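Local atomic coordinates of F5/8 type C domain protein (Clostridium perfringens, PDB entry 7JRM), a protein that probably recognises mucin carbohydrate as the part of the O-glycopeptidase ZmpB that holds its CBM51-2 and INT domains. Residues L333-L339 and N356-L361; A407-V413 and G442-E448. All blocks are in the same frame, centred on the assembly; numbering follows the deposited sequence.

Overall arrangement
Both contacts belong to one mixed seven-stranded sheet in the C-terminal part of the chain, and they come in series. Interaction 1 joins the turns that follow the parallel strands 330-332 and 350-352 at one end of the sheet, whereas interaction 2 pairs antiparallel strands 407-413 and 440-449 towards the other. Their centres are 18 Å apart, and their nearest atoms, about 4 Å apart, do not touch. Strand 452-461 connects them: Leu361 and Phe447 both meet Phe452, while Lys359 and Val445 both touch Met456. A leucine-rich-repeat section thus runs without a break into an antiparallel one, consistent with the fused repeat and Ig-like modules of internalins.

Interaction 1 (L333-L339 and N356-L361); sequences LSGVEDL and NEVKDL
Asn356 makes two of the three direct hydrogen bonds: its ND2 donates to Leu333 O (3.2 Å), and its OD1 accepts from Val336 N (3.0 Å). With chi1 near -88° the amide lies under the turn at Ser334-Gly335, where Gly335 takes positive phi (70/24), and ND2 also reaches Asp354 O. Glu357 N then donates to Val336 O (3.0 Å). Neither segment is regular helix or strand; both run the same way, with CA atoms 4.7 Å apart at Glu337-Val358. Further along, water bridges Glu337 O to Glu357 O and to Lys359 N, and Leu339 N to Asp360 O. Outside, the like-charged carboxylates of Glu337 (OE2) and Glu357 (OE1) approach to 2.8 Å. Inside, Leu339 CD1 (m,t rotamer) packs on Val358 CG1 (3.8 Å) and Leu361 CD2 (4.0 Å), while Leu333 and Val336 touch Leu306 of helix 304-314. Val336/Val358 and Leu339/Leu361 recur at 22-residue spacing, and Asn356 occupies the asparagine position of internalin-like leucine-rich repeats.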
loop_
_atom_site.group_PDB
_atom_site.type_symbol
_atom_site.label_atom_id
_atom_site.label_comp_id
_atom_site.label_asym_id
_atom_site.label_seq_id
_atom_site.Cartn_x
_atom_site.Cartn_y
_atom_site.Cartn_z
ATOM N N LEU A 333 28.588 -30.956 4.285
ATOM C CA LEU A 333 29.289 -31.392 3.087
ATOM C C LEU A 333 30.607 -32.064 3.452
ATOM O O LEU A 333 31.181 -31.825 4.517
ATOM C CB LEU A 333 29.549 -30.212 2.144
ATOM C CG LEU A 333 28.314 -29.434 1.692
ATOM C CD1 LEU A 333 28.679 -28.424 0.620
ATOM C CD2 LEU A 333 27.238 -30.381 1.192
ATOM N N SER A 334 31.081 -32.913 2.542
ATOM C CA SER A 334 32.343 -33.621 2.733
ATOM C C SER A 334 32.913 -33.973 1.368
ATOM O O SER A 334 32.252 -34.653 0.577
ATOM C CB SER A 334 32.148 -34.881 3.579
ATOM O OG SER A 334 33.268 -35.742 3.480
ATOM N N GLY A 335 34.131 -33.508 1.096
ATOM C CA GLY A 335 34.792 -33.817 -0.157
ATOM C C GLY A 335 34.195 -33.163 -1.381
ATOM O O GLY A 335 34.381 -33.667 -2.491
ATOM N N VAL A 336 33.492 -32.048 -1.217
ATOM C CA VAL A 336 32.818 -31.376 -2.322
ATOM C C VAL A 336 33.776 -30.391 -2.976
ATOM O O VAL A 336 34.517 -29.671 -2.297
ATOM C CB VAL A 336 31.540 -30.670 -1.831
ATOM C CG1 VAL A 336 30.809 -30.014 -2.993
ATOM C CG2 VAL A 336 30.632 -31.658 -1.113
ATOM N N GLU A 337 33.763 -30.364 -4.309
ATOM C CA GLU A 337 34.552 -29.420 -5.089
ATOM C C GLU A 337 33.708 -28.400 -5.836
ATOM O O GLU A 337 34.189 -27.297 -6.103
ATOM C CB GLU A 337 35.428 -30.166 -6.106
ATOM C CG GLU A 337 36.677 -30.796 -5.519
ATOM C CD GLU A 337 37.376 -31.718 -6.499
ATOM O OE1 GLU A 337 37.260 -31.488 -7.721
ATOM O OE2 GLU A 337 38.042 -32.674 -6.048
ATOM N N ASP A 338 32.467 -28.743 -6.174
ATOM C CA ASP A 338 31.594 -27.885 -6.967
ATOM C C ASP A 338 30.243 -27.797 -6.274
ATOM O O ASP A 338 29.587 -28.821 -6.058
ATOM C CB ASP A 338 31.441 -28.433 -8.390
ATOM C CG ASP A 338 30.673 -27.495 -9.304
ATOM O OD1 ASP A 338 30.327 -26.376 -8.872
ATOM O OD2 ASP A 338 30.419 -27.880 -10.465
ATOM N N LEU A 339 29.829 -26.579 -5.932
ATOM C CA LEU A 339 28.561 -26.341 -5.257
ATOM C C LEU A 339 27.388 -26.226 -6.221
ATOM O O LEU A 339 26.285 -25.871 -5.790
ATOM C CB LEU A 339 28.649 -25.071 -4.404
ATOM C CG LEU A 339 29.574 -25.122 -3.188
ATOM C CD1 LEU A 339 29.586 -23.780 -2.474
ATOM C CD2 LEU A 339 29.152 -26.231 -2.242
ATOM N N ASN A 356 36.571 -28.850 3.201
ATOM C CA ASN A 356 36.142 -29.321 1.896
ATOM C C ASN A 356 37.125 -28.820 0.834
ATOM O O ASN A 356 38.242 -28.397 1.152
ATOM C CB ASN A 356 34.697 -28.875 1.638
ATOM C CG ASN A 356 33.678 -29.869 2.164
ATOM O OD1 ASN A 356 33.025 -30.572 1.393
ATOM N ND2 ASN A 356 33.539 -29.931 3.483
ATOM N N GLU A 357 36.721 -28.866 -0.434
ATOM C CA GLU A 357 37.588 -28.519 -1.555
ATOM C C GLU A 357 36.901 -27.527 -2.484
ATOM O O GLU A 357 36.951 -27.660 -3.710
ATOM C CB GLU A 357 38.010 -29.770 -2.322
ATOM C CG GLU A 357 38.484 -30.915 -1.436
ATOM C CD GLU A 357 38.632 -32.222 -2.191
ATOM O OE1 GLU A 357 38.943 -32.179 -3.399
ATOM O OE2 GLU A 357 38.438 -33.291 -1.575
ATOM N N VAL A 358 36.261 -26.509 -1.915
ATOM C CA VAL A 358 35.481 -25.540 -2.678
ATOM C C VAL A 358 36.263 -24.240 -2.793
ATOM O O VAL A 358 36.841 -23.755 -1.811
ATOM C CB VAL A 358 34.105 -25.302 -2.027
ATOM C CG1 VAL A 358 33.300 -24.290 -2.829
ATOM C CG2 VAL A 358 33.346 -26.613 -1.901
ATOM N N LYS A 359 36.276 -23.669 -3.999
ATOM C CA LYS A 359 36.933 -22.396 -4.265
ATOM C C LYS A 359 35.973 -21.350 -4.818
ATOM O O LYS A 359 36.420 -20.280 -5.247
ATOM C CB LYS A 359 38.098 -22.594 -5.240
ATOM C CG LYS A 359 37.657 -22.958 -6.649
ATOM C CD LYS A 359 38.819 -22.934 -7.626
ATOM C CE LYS A 359 38.353 -23.228 -9.042
ATOM N NZ LYS A 359 39.497 -23.375 -9.985
ATOM N N ASP A 360 34.669 -21.627 -4.820
ATOM C CA ASP A 360 33.694 -20.732 -5.437
ATOM C C ASP A 360 32.385 -20.847 -4.668
ATOM O O ASP A 360 31.708 -21.876 -4.750
ATOM C CB ASP A 360 33.499 -21.080 -6.912
ATOM C CG ASP A 360 32.680 -20.043 -7.655
ATOM O OD1 ASP A 360 32.384 -20.267 -8.848
ATOM O OD2 ASP A 360 32.334 -19.007 -7.053
ATOM N N LEU A 361 32.031 -19.796 -3.931
ATOM C CA LEU A 361 30.792 -19.752 -3.165
ATOM C C LEU A 361 29.650 -19.085 -3.922
ATOM O O LEU A 361 28.576 -18.884 -3.346
ATOM C CB LEU A 361 31.013 -19.022 -1.837
ATOM C CG LEU A 361 32.093 -19.548 -0.893
ATOM C CD1 LEU A 361 31.985 -18.863 0.460
ATOM C CD2 LEU A 361 31.993 -21.056 -0.745
HETATM O O HOH W 1 34.211 -24.524 -6.328
HETATM O O HOH W 2 36.960 -26.559 -6.176
HETATM O O HOH W 3 31.089 -23.901 -6.378
#

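Interaction 2 (A407-V413 and G442-E448); sequences AKTIRVV and GVHVLFE
Strands 407-413 and 442-448 form an antiparallel pair interrupted by a classic beta bulge, within the antiparallel part of a mixed sheet that continues from leucine-rich repeats. Their axes come within 4.2 Å at 155°. Opposite pairs are Ala407-Phe447, Ile410-Val445 and Val412-Val443 (non-hydrogen-bonded), with Arg411-His444 and Val413-Gly442 hydrogen-bonded.

Backbone hydrogen bonds join Leu446 N to Thr409 O (2.7 Å), His444 N to Arg411 O (2.9 Å), Arg411 N to His444 O (3.2 Å), Val413 N to Gly442 O (2.8 Å) and Gly442 N to Val413 O (2.9 Å). The shortest, Lys408 N to Leu446 O at 2.5 Å, is at the bulge, where Lys408 (phi/psi -115/-68) and Thr409 share Leu446 and Thr409 N donates to the same Leu446 O at 3.1 Å.

Apolar packing fills the face bearing Ala407, Ile410, Val412, Val443, Val445 and Phe447. Ile410 (m,m) places CD1 3.6 Å from Val445 CG2, and Ala407 CB lies 4.1 Å from Val445 CG1. Strand 428-432 also meets this face, Ile431 touching Val412 and Val443.

On the other face, Arg411 forms a salt bridge with Glu422 on strand 419-424, its NH1 3.6 Å from Leu446 CD1. The His444 ring meets Phe457 edge-to-face, and its ND1, buried without a polar partner, sits 3.3 Å from Val413 CG2.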
loop_
_atom_site.group_PDB
_atom_site.type_symbol
_atom_site.label_atom_id
_atom_site.label_comp_id
_atom_site.label_asym_id
_atom_site.label_seq_id
_atom_site.Cartn_x
_atom_site.Cartn_y
_atom_site.Cartn_z
ATOM N N ALA A 407 41.478 -14.015 -2.481
ATOM C CA ALA A 407 42.824 -14.560 -2.384
ATOM C C ALA A 407 43.752 -13.561 -1.703
ATOM O O ALA A 407 43.680 -12.353 -1.950
ATOM C CB ALA A 407 43.354 -14.921 -3.771
ATOM N N LYS A 408 44.633 -14.072 -0.842
ATOM C CA LYS A 408 45.469 -13.231 0.008
ATOM C C LYS A 408 46.947 -13.369 -0.341
ATOM O O LYS A 408 47.554 -12.416 -0.833
ATOM C CB LYS A 408 45.222 -13.564 1.481
ATOM C CG LYS A 408 43.800 -13.302 1.946
ATOM C CD LYS A 408 43.359 -11.888 1.603
ATOM C CE LYS A 408 41.905 -11.658 1.978
ATOM N NZ LYS A 408 41.306 -10.531 1.212
ATOM N N THR A 409 47.550 -14.530 -0.096
ATOM C CA THR A 409 48.992 -14.703 -0.197
ATOM C C THR A 409 49.328 -15.741 -1.257
ATOM O O THR A 409 48.792 -16.854 -1.236
ATOM C CB THR A 409 49.586 -15.119 1.153
ATOM O OG1 THR A 409 49.401 -14.064 2.104
ATOM C CG2 THR A 409 51.071 -15.417 1.017
ATOM N N ILE A 410 50.217 -15.372 -2.176
ATOM C CA ILE A 410 50.761 -16.279 -3.179
ATOM C C ILE A 410 52.199 -16.578 -2.781
ATOM O O ILE A 410 53.065 -15.698 -2.849
ATOM C CB ILE A 410 50.698 -15.681 -4.590
ATOM C CG1 ILE A 410 49.257 -15.352 -4.973
ATOM C CG2 ILE A 410 51.319 -16.636 -5.602
ATOM C CD1 ILE A 410 48.404 -16.565 -5.229
ATOM N N ARG A 411 52.462 -17.814 -2.365
ATOM C CA ARG A 411 53.806 -18.232 -1.995
ATOM C C ARG A 411 54.166 -19.505 -2.748
ATOM O O ARG A 411 53.313 -20.370 -2.973
ATOM C CB ARG A 411 53.932 -18.436 -0.472
ATOM C CG ARG A 411 53.554 -19.816 0.042
ATOM C CD ARG A 411 54.181 -20.081 1.403
ATOM N NE ARG A 411 54.133 -18.903 2.266
ATOM C CZ ARG A 411 53.233 -18.713 3.225
ATOM N NH1 ARG A 411 52.298 -19.625 3.452
ATOM N NH2 ARG A 411 53.268 -17.609 3.960
ATOM N N VAL A 412 55.428 -19.600 -3.159
ATOM C CA VAL A 412 55.939 -20.743 -3.905
ATOM C C VAL A 412 56.917 -21.492 -3.013
ATOM O O VAL A 412 57.773 -20.877 -2.365
ATOM C CB VAL A 412 56.609 -20.308 -5.220
ATOM C CG1 VAL A 412 56.903 -21.520 -6.090
ATOM C CG2 VAL A 412 55.730 -19.311 -5.959
ATOM N N VAL A 413 56.788 -22.815 -2.976
ATOM C CA VAL A 413 57.566 -23.666 -2.087
ATOM C C VAL A 413 58.327 -24.687 -2.920
ATOM O O VAL A 413 57.810 -25.195 -3.922
ATOM C CB VAL A 413 56.664 -24.371 -1.051
ATOM C CG1 VAL A 413 57.477 -24.806 0.149
ATOM C CG2 VAL A 413 55.528 -23.455 -0.622
ATOM N N GLY A 442 55.696 -26.306 -5.481
ATOM C CA GLY A 442 54.293 -26.134 -5.161
ATOM C C GLY A 442 53.938 -24.666 -5.034
ATOM O O GLY A 442 54.751 -23.851 -4.596
ATOM N N VAL A 443 52.711 -24.335 -5.426
ATOM C CA VAL A 443 52.192 -22.973 -5.357
ATOM C C VAL A 443 50.995 -22.977 -4.419
ATOM O O VAL A 443 50.014 -23.690 -4.659
ATOM C CB VAL A 443 51.800 -22.439 -6.744
ATOM C CG1 VAL A 443 51.295 -21.008 -6.639
ATOM C CG2 VAL A 443 52.980 -22.528 -7.700
ATOM N N HIS A 444 51.073 -22.182 -3.355
ATOM C CA HIS A 444 50.020 -22.096 -2.352
ATOM C C HIS A 444 49.304 -20.759 -2.495
ATOM O O HIS A 444 49.923 -19.700 -2.347
ATOM C CB HIS A 444 50.592 -22.253 -0.943
ATOM C CG HIS A 444 51.116 -23.625 -0.655
ATOM N ND1 HIS A 444 52.315 -24.085 -1.153
ATOM C CD2 HIS A 444 50.603 -24.639 0.083
ATOM C CE1 HIS A 444 52.518 -25.321 -0.736
ATOM N NE2 HIS A 444 51.493 -25.682 0.015
ATOM N N VAL A 445 48.007 -20.812 -2.781
ATOM C CA VAL A 445 47.175 -19.622 -2.921
ATOM C C VAL A 445 46.374 -19.493 -1.631
ATOM O O VAL A 445 45.315 -20.108 -1.475
ATOM C CB VAL A 445 46.266 -19.704 -4.150
ATOM C CG1 VAL A 445 45.406 -18.451 -4.261
ATOM C CG2 VAL A 445 47.089 -19.919 -5.412
ATOM N N LEU A 446 46.880 -18.694 -0.696
ATOM C CA LEU A 446 46.204 -18.494 0.576
ATOM C C LEU A 446 45.056 -17.508 0.410
ATOM O O LEU A 446 45.197 -16.472 -0.247
ATOM C CB LEU A 446 47.182 -17.981 1.634
ATOM C CG LEU A 446 48.438 -18.791 1.982
ATOM C CD1 LEU A 446 48.834 -18.554 3.432
ATOM C CD2 LEU A 446 48.255 -20.278 1.720
ATOM N N PHE A 447 43.913 -17.832 1.011
ATOM C CA PHE A 447 42.757 -16.950 0.958
ATOM C C PHE A 447 41.986 -17.048 2.265
ATOM O O PHE A 447 41.980 -18.092 2.923
ATOM C CB PHE A 447 41.848 -17.274 -0.238
ATOM C CG PHE A 447 41.002 -18.505 -0.056
ATOM C CD1 PHE A 447 41.487 -19.752 -0.412
ATOM C CD2 PHE A 447 39.712 -18.411 0.445
ATOM C CE1 PHE A 447 40.711 -20.884 -0.258
ATOM C CE2 PHE A 447 38.932 -19.540 0.606
ATOM C CZ PHE A 447 39.431 -20.778 0.254
ATOM N N GLU A 448 41.338 -15.945 2.634
ATOM C CA GLU A 448 40.541 -15.895 3.850
ATOM C C GLU A 448 39.440 -14.857 3.687
ATOM O O GLU A 448 39.611 -13.848 2.998
ATOM C CB GLU A 448 41.404 -15.579 5.079
ATOM C CG GLU A 448 41.902 -14.143 5.151
ATOM C CD GLU A 448 43.164 -14.006 5.982
ATOM O OE1 GLU A 448 43.101 -14.252 7.204
ATOM O OE2 GLU A 448 44.219 -13.652 5.413
#